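Local coordinates for protein trans-4-hydroxy-L-proline dehydratase (Clostridioides difficile 70-100-2010, PDB 6VXC) that catalyses the glycyl-radical dehydration of trans-4-hydroxy-L-proline to (S)-1-pyrroline-5-carboxylate, a step in anaerobic hydroxyproline degradation, at residues 508-511 / 512-516; 585-589 / 590-594; 595-598 / 599-603; 702-705 / 706-710. All blocks are in the same frame, centred on the assembly; numbering follows the deposited sequence.

Interaction 1. Residues 508-511 / 512-516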
loop_
_atom_site.group_PDB
_atom_site.type_symbol
_atom_site.label_atom_id
_atom_site.label_comp_id
_atom_site.label_asym_id
_atom_site.label_seq_id
_atom_site.Cartn_x
_atom_site.Cartn_y
_atom_site.Cartn_z
ATOM N N GLU A 508 -31.463 -18.031 -9.044
ATOM C CA GLU A 508 -31.667 -18.382 -7.650
ATOM C C GLU A 508 -30.338 -18.550 -6.927
ATOM O O GLU A 508 -30.189 -18.086 -5.791
ATOM C CB GLU A 508 -32.495 -19.653 -7.559
ATOM C CG GLU A 508 -33.311 -19.731 -6.338
ATOM C CD GLU A 508 -34.096 -21.015 -6.253
ATOM O OE1 GLU A 508 -34.367 -21.431 -5.104
ATOM O OE2 GLU A 508 -34.430 -21.591 -7.314
ATOM N N LEU A 509 -29.364 -19.215 -7.561
ATOM C CA LEU A 509 -28.041 -19.338 -6.952
ATOM C C LEU A 509 -27.382 -17.973 -6.758
ATOM O O LEU A 509 -26.804 -17.701 -5.707
ATOM C CB LEU A 509 -27.145 -20.236 -7.801
ATOM C CG LEU A 509 -25.662 -20.207 -7.418
ATOM C CD1 LEU A 509 -25.392 -20.825 -6.041
ATOM C CD2 LEU A 509 -24.825 -20.855 -8.494
ATOM N N PHE A 510 -27.439 -17.108 -7.769
ATOM C CA PHE A 510 -26.769 -15.816 -7.660
ATOM C C PHE A 510 -27.407 -14.937 -6.592
ATOM O O PHE A 510 -26.707 -14.167 -5.937
ATOM C CB PHE A 510 -26.760 -15.084 -8.999
ATOM C CG PHE A 510 -25.855 -13.861 -9.019
ATOM C CD1 PHE A 510 -24.491 -13.983 -8.779
ATOM C CD2 PHE A 510 -26.373 -12.600 -9.288
ATOM C CE1 PHE A 510 -23.646 -12.856 -8.791
ATOM C CE2 PHE A 510 -25.540 -11.481 -9.308
ATOM C CZ PHE A 510 -24.177 -11.613 -9.059
ATOM N N GLU A 511 -28.724 -15.031 -6.415
ATOM C CA GLU A 511 -29.385 -14.317 -5.325
ATOM C C GLU A 511 -28.903 -14.807 -3.966
ATOM O O GLU A 511 -28.672 -14.003 -3.064
ATOM C CB GLU A 511 -30.900 -14.472 -5.450
ATOM C CG GLU A 511 -31.671 -14.146 -4.177
ATOM C CD GLU A 511 -33.143 -14.582 -4.262
ATOM O OE1 GLU A 511 -33.932 -13.878 -4.927
ATOM O OE2 GLU A 511 -33.505 -15.645 -3.692
ATOM N N ALA A 512 -28.746 -16.123 -3.803
ATOM C CA ALA A 512 -28.203 -16.662 -2.559
ATOM C C ALA A 512 -26.786 -16.153 -2.304
ATOM O O ALA A 512 -26.440 -15.794 -1.173
ATOM C CB ALA A 512 -28.218 -18.196 -2.597
ATOM N N PHE A 513 -25.955 -16.115 -3.348
ATOM C CA PHE A 513 -24.615 -15.549 -3.207
ATOM C C PHE A 513 -24.669 -14.098 -2.751
ATOM O O PHE A 513 -23.901 -13.687 -1.874
ATOM C CB PHE A 513 -23.863 -15.643 -4.536
ATOM C CG PHE A 513 -22.628 -14.770 -4.609
ATOM C CD1 PHE A 513 -21.449 -15.165 -4.003
ATOM C CD2 PHE A 513 -22.667 -13.550 -5.269
ATOM C CE1 PHE A 513 -20.312 -14.364 -4.066
ATOM C CE2 PHE A 513 -21.544 -12.733 -5.331
ATOM C CZ PHE A 513 -20.363 -13.136 -4.726
ATOM N N LYS A 514 -25.552 -13.302 -3.360
ATOM C CA LYS A 514 -25.670 -11.902 -2.977
ATOM C C LYS A 514 -26.117 -11.750 -1.527
ATOM O O LYS A 514 -25.662 -10.831 -0.830
ATOM C CB LYS A 514 -26.625 -11.185 -3.931
ATOM C CG LYS A 514 -26.023 -10.968 -5.326
ATOM C CD LYS A 514 -26.794 -9.917 -6.124
ATOM C CE LYS A 514 -28.163 -10.422 -6.584
ATOM N NZ LYS A 514 -28.904 -9.464 -7.473
ATOM N N LYS A 515 -26.951 -12.668 -1.034
ATOM C CA LYS A 515 -27.327 -12.622 0.377
ATOM C C LYS A 515 -26.149 -12.969 1.279
ATOM O O LYS A 515 -25.957 -12.328 2.316
ATOM C CB LYS A 515 -28.493 -13.564 0.670
ATOM C CG LYS A 515 -29.826 -13.147 0.086
ATOM C CD LYS A 515 -30.890 -14.121 0.585
ATOM C CE LYS A 515 -32.163 -14.060 -0.220
ATOM N NZ LYS A 515 -33.097 -15.103 0.291
ATOM N N GLN A 516 -25.343 -13.970 0.906
ATOM C CA GLN A 516 -24.152 -14.240 1.700
ATOM C C GLN A 516 -23.217 -13.038 1.693
ATOM O O GLN A 516 -22.672 -12.667 2.733
ATOM C CB GLN A 516 -23.435 -15.484 1.189
ATOM C CG GLN A 516 -24.236 -16.762 1.336
ATOM C CD GLN A 516 -24.181 -17.322 2.738
ATOM O OE1 GLN A 516 -23.501 -16.786 3.618
ATOM N NE2 GLN A 516 -24.882 -18.424 2.949
#
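F510 and K514 meet because their first torsions differ: the phenylalanine CG stands opposite its own backbone N (chi1 -169°), whereas the lysine CG lies opposite its carbonyl carbon (chi1 -72°), which lays the lysine chain back over the ring one turn earlier. K514 CG sits above one face of the F510 ring, offset toward the rim and 4.2 Å from the ring centroid, a CH-pi contact. A bend at chi3 keeps K514 CE close, 3.9 Å from F510 CD2. F513 approaches the same side of the ring obliquely, F510 CE1 to F513 CD2 at 3.7 Å. The two ring planes are tilted by only 21°, yet they are slid so far apart, with centroids separated by 5.8 Å, that they barely overlap. E511 and K515 run side by side in the same direction on the exposed side of the helix; E511 OE2 and K515 NZ stay 4.0 Å apart, beyond a salt bridge. Regular i to i+4 backbone bonds link the two turns, from A512 N to E508 O through K515 N to E511 O. F510 and F513 also reach L582 and I578 of helix 575-591. The chemistry is that of an amphipathic helix: the backbone bonds join the turns, the rings and lysine methylenes add dispersion along one side, and the nearby opposite charges of E511 and K515 would probably add a modest attraction.

Interaction 2. Residues 585-589 / 590-594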
loop_
_atom_site.group_PDB
_atom_site.type_symbol
_atom_site.label_atom_id
_atom_site.label_comp_id
_atom_site.label_asym_id
_atom_site.label_seq_id
_atom_site.Cartn_x
_atom_site.Cartn_y
_atom_site.Cartn_z
ATOM N N ILE A 585 -20.718 -23.017 -13.230
ATOM C CA ILE A 585 -21.998 -23.527 -12.756
ATOM C C ILE A 585 -23.109 -23.206 -13.750
ATOM O O ILE A 585 -23.896 -24.082 -14.125
ATOM C CB ILE A 585 -22.306 -22.977 -11.352
ATOM C CG1 ILE A 585 -21.313 -23.549 -10.324
ATOM C CG2 ILE A 585 -23.761 -23.260 -10.994
ATOM C CD1 ILE A 585 -21.455 -22.935 -8.914
ATOM N N LYS A 586 -23.180 -21.955 -14.207
ATOM C CA LYS A 586 -24.222 -21.583 -15.153
ATOM C C LYS A 586 -24.138 -22.421 -16.424
ATOM O O LYS A 586 -25.146 -22.956 -16.898
ATOM C CB LYS A 586 -24.106 -20.103 -15.493
ATOM C CG LYS A 586 -25.152 -19.610 -16.466
ATOM C CD LYS A 586 -24.888 -18.148 -16.755
ATOM C CE LYS A 586 -26.026 -17.508 -17.471
ATOM N NZ LYS A 586 -25.738 -16.053 -17.629
ATOM N N TYR A 587 -22.926 -22.571 -16.965
ATOM C CA TYR A 587 -22.744 -23.263 -18.238
ATOM C C TYR A 587 -23.043 -24.750 -18.108
ATOM O O TYR A 587 -23.800 -25.310 -18.909
ATOM C CB TYR A 587 -21.310 -23.034 -18.742
ATOM C CG TYR A 587 -21.007 -23.563 -20.132
ATOM C CD1 TYR A 587 -21.331 -22.821 -21.255
ATOM C CD2 TYR A 587 -20.366 -24.782 -20.316
ATOM C CE1 TYR A 587 -21.046 -23.281 -22.534
ATOM C CE2 TYR A 587 -20.077 -25.264 -21.609
ATOM C CZ TYR A 587 -20.420 -24.498 -22.711
ATOM O OH TYR A 587 -20.152 -24.935 -23.986
ATOM N N ASN A 588 -22.474 -25.399 -17.091
ATOM C CA ASN A 588 -22.542 -26.849 -16.985
ATOM C C ASN A 588 -23.791 -27.346 -16.261
ATOM O O ASN A 588 -24.376 -28.349 -16.683
ATOM C CB ASN A 588 -21.294 -27.381 -16.282
ATOM C CG ASN A 588 -20.048 -27.232 -17.132
ATOM O OD1 ASN A 588 -19.858 -27.971 -18.101
ATOM N ND2 ASN A 588 -19.192 -26.269 -16.774
ATOM N N VAL A 589 -24.236 -26.663 -15.209
ATOM C CA VAL A 589 -25.386 -27.139 -14.437
ATOM C C VAL A 589 -26.703 -26.669 -15.048
ATOM O O VAL A 589 -27.621 -27.466 -15.246
ATOM C CB VAL A 589 -25.279 -26.697 -12.962
ATOM C CG1 VAL A 589 -26.531 -27.135 -12.207
ATOM C CG2 VAL A 589 -24.030 -27.259 -12.313
ATOM N N PHE A 590 -26.824 -25.387 -15.381
ATOM C CA PHE A 590 -28.121 -24.844 -15.763
ATOM C C PHE A 590 -28.328 -24.699 -17.264
ATOM O O PHE A 590 -29.459 -24.881 -17.725
ATOM C CB PHE A 590 -28.346 -23.493 -15.075
ATOM C CG PHE A 590 -28.488 -23.603 -13.590
ATOM C CD1 PHE A 590 -29.681 -24.041 -13.025
ATOM C CD2 PHE A 590 -27.426 -23.310 -12.755
ATOM C CE1 PHE A 590 -29.813 -24.155 -11.656
ATOM C CE2 PHE A 590 -27.540 -23.419 -11.382
ATOM C CZ PHE A 590 -28.738 -23.851 -10.827
ATOM N N ASP A 591 -27.291 -24.390 -18.047
ATOM C CA ASP A 591 -27.477 -24.181 -19.492
ATOM C C ASP A 591 -27.322 -25.496 -20.255
ATOM O O ASP A 591 -28.292 -26.003 -20.822
ATOM C CB ASP A 591 -26.523 -23.109 -20.037
ATOM C CG ASP A 591 -27.017 -21.676 -19.787
ATOM O OD1 ASP A 591 -28.134 -21.493 -19.233
ATOM O OD2 ASP A 591 -26.292 -20.720 -20.165
ATOM N N LYS A 592 -26.108 -26.049 -20.284
ATOM C CA LYS A 592 -25.870 -27.296 -21.010
ATOM C C LYS A 592 -26.293 -28.535 -20.228
ATOM O O LYS A 592 -26.442 -29.606 -20.822
ATOM C CB LYS A 592 -24.394 -27.425 -21.373
ATOM C CG LYS A 592 -23.825 -26.288 -22.181
ATOM C CD LYS A 592 -24.623 -26.047 -23.446
ATOM C CE LYS A 592 -24.057 -24.844 -24.177
ATOM N NZ LYS A 592 -24.535 -24.730 -25.571
ATOM N N LYS A 593 -26.458 -28.425 -18.913
ATOM C CA LYS A 593 -26.960 -29.520 -18.095
ATOM C C LYS A 593 -26.114 -30.778 -18.286
ATOM O O LYS A 593 -26.627 -31.862 -18.547
ATOM C CB LYS A 593 -28.434 -29.794 -18.407
ATOM C CG LYS A 593 -29.323 -28.570 -18.304
ATOM C CD LYS A 593 -30.803 -28.941 -18.445
ATOM C CE LYS A 593 -31.714 -27.760 -18.118
ATOM N NZ LYS A 593 -31.558 -26.657 -19.111
ATOM N N LYS A 594 -24.801 -30.625 -18.180
ATOM C CA LYS A 594 -23.931 -31.784 -18.297
ATOM C C LYS A 594 -23.824 -32.546 -16.986
ATOM O O LYS A 594 -23.501 -33.734 -16.997
ATOM C CB LYS A 594 -22.544 -31.356 -18.769
ATOM C CG LYS A 594 -22.533 -30.630 -20.110
ATOM C CD LYS A 594 -21.108 -30.412 -20.606
ATOM C CE LYS A 594 -21.094 -29.504 -21.821
ATOM N NZ LYS A 594 -19.719 -29.290 -22.357
HETATM O O HOH W 1 -18.424 -27.257 -23.854
HETATM O O HOH W 2 -18.353 -28.114 -20.246
#
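F590 lies beside I585 and V589, and its ring is contacted in two ways: V589 CG1 sits over one face, 4.0 Å from the centroid, while I585 CG2 meets the edge near the ring plane. Its backbone N makes two weak bonds, to the O atoms of I585 and K586, where the helix widens into a pi-type turn. D591 N then binds K586 O at 2.8 Å, an i to i+5 link, and D591 OD2 is held by the Y631 hydroxyl. K592 repeats the wide spacing, its N binding Y587 O at 2.8 Å. With chi1 at -57°, K592 CG is set over the centre of the Y587 ring, 3.9 Å from the centroid; the bend at chi2 then carries the chain on, so that K592 CE lies 3.8 Å from Y587 CE1. K593 is the first residue to leave helical angles, with positive phi (55°); its NZ turns back to F590 O at 3.1 Å. K594 N closes the turn on N588 O. The extended K594 chain carries NZ to two waters that accept from it: one is also bonded to Y587 OH, and the other donates to N588 OD1 at 2.6 Å, while N588 ND2 is bound by A584 O and T622 OG1. This widened, lysine-rich end of helix 575-591 borders helix 612-620 through N588 and K594; F590 touches Y506 of helix 506-538, and I585 packs on M597 of helix 597-605.

Interaction 3. Residues 595-598 / 599-603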
loop_
_atom_site.group_PDB
_atom_site.type_symbol
_atom_site.label_atom_id
_atom_site.label_comp_id
_atom_site.label_asym_id
_atom_site.label_seq_id
_atom_site.Cartn_x
_atom_site.Cartn_y
_atom_site.Cartn_z
ATOM N N PHE A 595 -24.065 -31.880 -15.861
ATOM C CA PHE A 595 -24.136 -32.536 -14.564
ATOM C C PHE A 595 -24.967 -31.650 -13.646
ATOM O O PHE A 595 -25.244 -30.486 -13.959
ATOM C CB PHE A 595 -22.736 -32.817 -13.996
ATOM C CG PHE A 595 -21.817 -31.608 -13.953
ATOM C CD1 PHE A 595 -21.892 -30.703 -12.909
ATOM C CD2 PHE A 595 -20.879 -31.399 -14.943
ATOM C CE1 PHE A 595 -21.045 -29.604 -12.851
ATOM C CE2 PHE A 595 -20.025 -30.298 -14.901
ATOM C CZ PHE A 595 -20.112 -29.399 -13.853
ATOM N N ASP A 596 -25.383 -32.213 -12.517
ATOM C CA ASP A 596 -26.252 -31.482 -11.607
ATOM C C ASP A 596 -25.461 -30.919 -10.432
ATOM O O ASP A 596 -24.269 -31.172 -10.280
ATOM C CB ASP A 596 -27.429 -32.361 -11.132
ATOM C CG ASP A 596 -27.002 -33.619 -10.370
ATOM O OD1 ASP A 596 -25.844 -33.752 -9.943
ATOM O OD2 ASP A 596 -27.871 -34.504 -10.191
ATOM N N MET A 597 -26.149 -30.118 -9.615
ATOM C CA MET A 597 -25.496 -29.470 -8.480
ATOM C C MET A 597 -24.967 -30.501 -7.491
ATOM O O MET A 597 -23.853 -30.361 -6.967
ATOM C CB MET A 597 -26.465 -28.518 -7.787
ATOM C CG MET A 597 -25.848 -27.743 -6.624
ATOM S SD MET A 597 -24.607 -26.518 -7.120
ATOM C CE MET A 597 -25.640 -25.387 -8.041
ATOM N N ASP A 598 -25.749 -31.551 -7.230
ATOM C CA ASP A 598 -25.313 -32.570 -6.283
ATOM C C ASP A 598 -23.999 -33.201 -6.718
ATOM O O ASP A 598 -23.093 -33.396 -5.903
ATOM C CB ASP A 598 -26.382 -33.646 -6.137
ATOM C CG ASP A 598 -25.955 -34.734 -5.205
ATOM O OD1 ASP A 598 -25.893 -34.469 -3.987
ATOM O OD2 ASP A 598 -25.658 -35.840 -5.693
ATOM N N THR A 599 -23.859 -33.484 -8.010
ATOM C CA THR A 599 -22.611 -34.043 -8.502
ATOM C C THR A 599 -21.463 -33.056 -8.343
ATOM O O THR A 599 -20.363 -33.434 -7.934
ATOM C CB THR A 599 -22.765 -34.442 -9.971
ATOM O OG1 THR A 599 -23.824 -35.394 -10.104
ATOM C CG2 THR A 599 -21.482 -35.050 -10.495
ATOM N N LEU A 600 -21.690 -31.788 -8.691
ATOM C CA LEU A 600 -20.635 -30.792 -8.531
ATOM C C LEU A 600 -20.180 -30.707 -7.082
ATOM O O LEU A 600 -18.981 -30.708 -6.790
ATOM C CB LEU A 600 -21.114 -29.420 -9.021
ATOM C CG LEU A 600 -20.146 -28.267 -8.712
ATOM C CD1 LEU A 600 -18.801 -28.438 -9.444
ATOM C CD2 LEU A 600 -20.760 -26.922 -9.047
ATOM N N LEU A 601 -21.131 -30.676 -6.153
ATOM C CA LEU A 601 -20.761 -30.548 -4.751
ATOM C C LEU A 601 -19.974 -31.763 -4.269
ATOM O O LEU A 601 -19.060 -31.625 -3.450
ATOM C CB LEU A 601 -22.013 -30.323 -3.908
ATOM C CG LEU A 601 -22.748 -29.019 -4.251
ATOM C CD1 LEU A 601 -23.999 -28.862 -3.406
ATOM C CD2 LEU A 601 -21.848 -27.809 -4.076
ATOM N N LYS A 602 -20.340 -32.967 -4.728
ATOM C CA LYS A 602 -19.535 -34.143 -4.412
ATOM C C LYS A 602 -18.130 -34.013 -4.979
ATOM O O LYS A 602 -17.149 -34.348 -4.311
ATOM C CB LYS A 602 -20.196 -35.416 -4.942
ATOM C CG LYS A 602 -21.501 -35.830 -4.252
ATOM C CD LYS A 602 -22.037 -37.101 -4.908
ATOM C CE LYS A 602 -23.400 -37.502 -4.361
ATOM N NZ LYS A 602 -23.405 -37.640 -2.886
ATOM N N ALA A 603 -18.020 -33.536 -6.220
ATOM C CA ALA A 603 -16.710 -33.367 -6.839
ATOM C C ALA A 603 -15.846 -32.395 -6.038
ATOM O O ALA A 603 -14.675 -32.671 -5.763
ATOM C CB ALA A 603 -16.881 -32.890 -8.281
HETATM O O HOH W 3 -24.761 -35.394 -12.710
#
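D596 OD1 fits into the notch formed by the T599 backbone and hydroxyl, accepting from T599 N at 2.8 Å and from T599 OG1 at 2.6 Å. The two donors reach the oxygen from opposite faces of the carboxylate plane, OG1 on the syn side. D596 is at the N-cap; chi1 61° sets its CG between the backbone N and the carbonyl carbon, from where OD1 caps T599 N. A water spans the rim of the cap, accepting from D596 N and donating to T599 OG1. The F595 ring, just before the cap, meets the base of L600 obliquely, CE1 to CB at 3.8 Å. The bent M597 chain forms the next bump: its CG rests against L601 CD1 at 3.9 Å, while SD faces L600 CD2. On the outer side, K602 CE leans over D598 OD2 at 3.1 Å, but K602 NZ lies 4.0 Å from that oxygen, and the carboxylate instead makes its salt bridge with R501 through OD1. F595, ahead of helix 597-605, packs on I614, L617 and V618 of helix 612-620 and also on V589 of helix 575-591; T599, in the first turn, touches I614.

Interaction 4. Residues 702-705 / 706-710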
loop_
_atom_site.group_PDB
_atom_site.type_symbol
_atom_site.label_atom_id
_atom_site.label_comp_id
_atom_site.label_asym_id
_atom_site.label_seq_id
_atom_site.Cartn_x
_atom_site.Cartn_y
_atom_site.Cartn_z
ATOM N N GLY A 702 -4.559 -14.420 -25.808
ATOM C CA GLY A 702 -3.593 -13.351 -25.930
ATOM C C GLY A 702 -3.915 -12.146 -25.066
ATOM O O GLY A 702 -5.007 -12.035 -24.504
ATOM N N PRO A 703 -2.976 -11.196 -24.983
ATOM C CA PRO A 703 -3.142 -10.075 -24.039
ATOM C C PRO A 703 -4.162 -9.041 -24.477
ATOM O O PRO A 703 -4.711 -8.330 -23.623
ATOM C CB PRO A 703 -1.734 -9.472 -23.957
ATOM C CG PRO A 703 -1.120 -9.831 -25.314
ATOM C CD PRO A 703 -1.677 -11.171 -25.672
ATOM N N THR A 704 -4.395 -8.879 -25.778
ATOM C CA THR A 704 -5.443 -7.951 -26.188
ATOM C C THR A 704 -6.810 -8.441 -25.722
ATOM O O THR A 704 -7.633 -7.647 -25.246
ATOM C CB THR A 704 -5.408 -7.753 -27.699
ATOM O OG1 THR A 704 -4.200 -7.074 -28.040
ATOM C CG2 THR A 704 -6.595 -6.904 -28.154
ATOM N N ALA A 705 -7.044 -9.753 -25.778
ATOM C CA ALA A 705 -8.320 -10.268 -25.298
ATOM C C ALA A 705 -8.487 -10.015 -23.804
ATOM O O ALA A 705 -9.591 -9.699 -23.354
ATOM C CB ALA A 705 -8.464 -11.759 -25.613
ATOM N N VAL A 706 -7.411 -10.113 -23.014
ATOM C CA VAL A 706 -7.615 -9.910 -21.579
ATOM C C VAL A 706 -7.844 -8.432 -21.258
ATOM O O VAL A 706 -8.679 -8.111 -20.412
ATOM C CB VAL A 706 -6.496 -10.529 -20.700
ATOM C CG1 VAL A 706 -5.547 -11.451 -21.436
ATOM C CG2 VAL A 706 -5.802 -9.503 -19.845
ATOM N N ILE A 707 -7.138 -7.503 -21.923
ATOM C CA ILE A 707 -7.415 -6.099 -21.591
ATOM C C ILE A 707 -8.822 -5.719 -22.041
ATOM O O ILE A 707 -9.478 -4.883 -21.415
ATOM C CB ILE A 707 -6.365 -5.108 -22.156
ATOM C CG1 ILE A 707 -6.290 -5.147 -23.685
ATOM C CG2 ILE A 707 -4.986 -5.278 -21.473
ATOM C CD1 ILE A 707 -5.607 -3.888 -24.305
ATOM N N LYS A 708 -9.338 -6.363 -23.085
ATOM C CA LYS A 708 -10.732 -6.147 -23.457
ATOM C C LYS A 708 -11.687 -6.695 -22.390
ATOM O O LYS A 708 -12.667 -6.036 -22.041
ATOM C CB LYS A 708 -10.997 -6.782 -24.824
ATOM C CG LYS A 708 -10.436 -5.987 -26.002
ATOM C CD LYS A 708 -11.080 -6.451 -27.294
ATOM C CE LYS A 708 -10.264 -6.065 -28.500
ATOM N NZ LYS A 708 -10.888 -6.608 -29.741
ATOM N N SER A 709 -11.394 -7.874 -21.824
ATOM C CA SER A 709 -12.203 -8.377 -20.715
ATOM C C SER A 709 -12.140 -7.435 -19.506
ATOM O O SER A 709 -13.169 -7.069 -18.931
ATOM C CB SER A 709 -11.727 -9.781 -20.317
ATOM O OG SER A 709 -12.127 -10.796 -21.214
ATOM N N CYS A 710 -10.930 -7.024 -19.116
ATOM C CA CYS A 710 -10.773 -6.167 -17.941
ATOM C C CYS A 710 -11.447 -4.811 -18.121
ATOM O O CYS A 710 -11.887 -4.204 -17.140
ATOM C CB CYS A 710 -9.282 -5.971 -17.630
ATOM S SG CYS A 710 -8.458 -7.458 -17.064
#
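T704 and K708 lie side by side and point the same way, with T704 CG2 3.8 Å from K708 CE, an apolar touch between carbons; the lysine chain is extended beyond CG. Two further side chains approach carbonyl oxygens. I707 has CG1 between its backbone N and carbonyl carbon (chi1 61°), which presses CG1 to 3.2 Å from T704 O, while its CG2 lies near P703 O. V706 CG1 comes 3.2 Å from G702 O, but the near-eclipsed chi1 of the valine (-11°) makes this close approach doubtful. Hydrogen bonding is mostly backbone. It starts loosely: V706 N gives only a weak bond to G702 O at 3.4 Å, and A705 N another weak one to the same oxygen. It then settles into regular i to i+4 bonds, I707 N to P703 O at 3.1 Å, K708 N to T704 O at 3.0 Å and S709 N to A705 O at 3.0 Å. Among polar side chains, S709 OG is bonded to D633 OD2 and to D628 N, which ties the helix to the loop at D628 and to D633 of helix 630-647. The buried side of the helix is covered by helix 734-750, where I707 meets L744, A747 and Y748, and by strand 724-726, where P703 and V706 touch Q725. The arrangement is a helix N-terminus with glycine at the N-cap and proline at the first helical position, N1, where proline's lack of an N-H costs no helical hydrogen bond; it opens helix 703-711 within the glycine radical domain.

Interactions 1, 2 and 3 form one cluster at the periphery of the fold, well away from its centre, within the pyruvate formate lyase-like region. Interactions 2 and 3 are closest, with centres about 11 Å apart: N588 CB meets F595 CZ at 3.4 Å and I585 CG1 meets L600 CD2 at 3.6 Å. I585 also joins interaction 1, its CG2 3.6 Å from L509 CD2, so this one residue contacts both neighbours. Interaction 4 stands apart in the glycine radical region, its nearest atoms about 15 Å from those of interactions 1 and 2. All four lie away from G785, the radical site, and from C454 and E456, the probable catalytic pair.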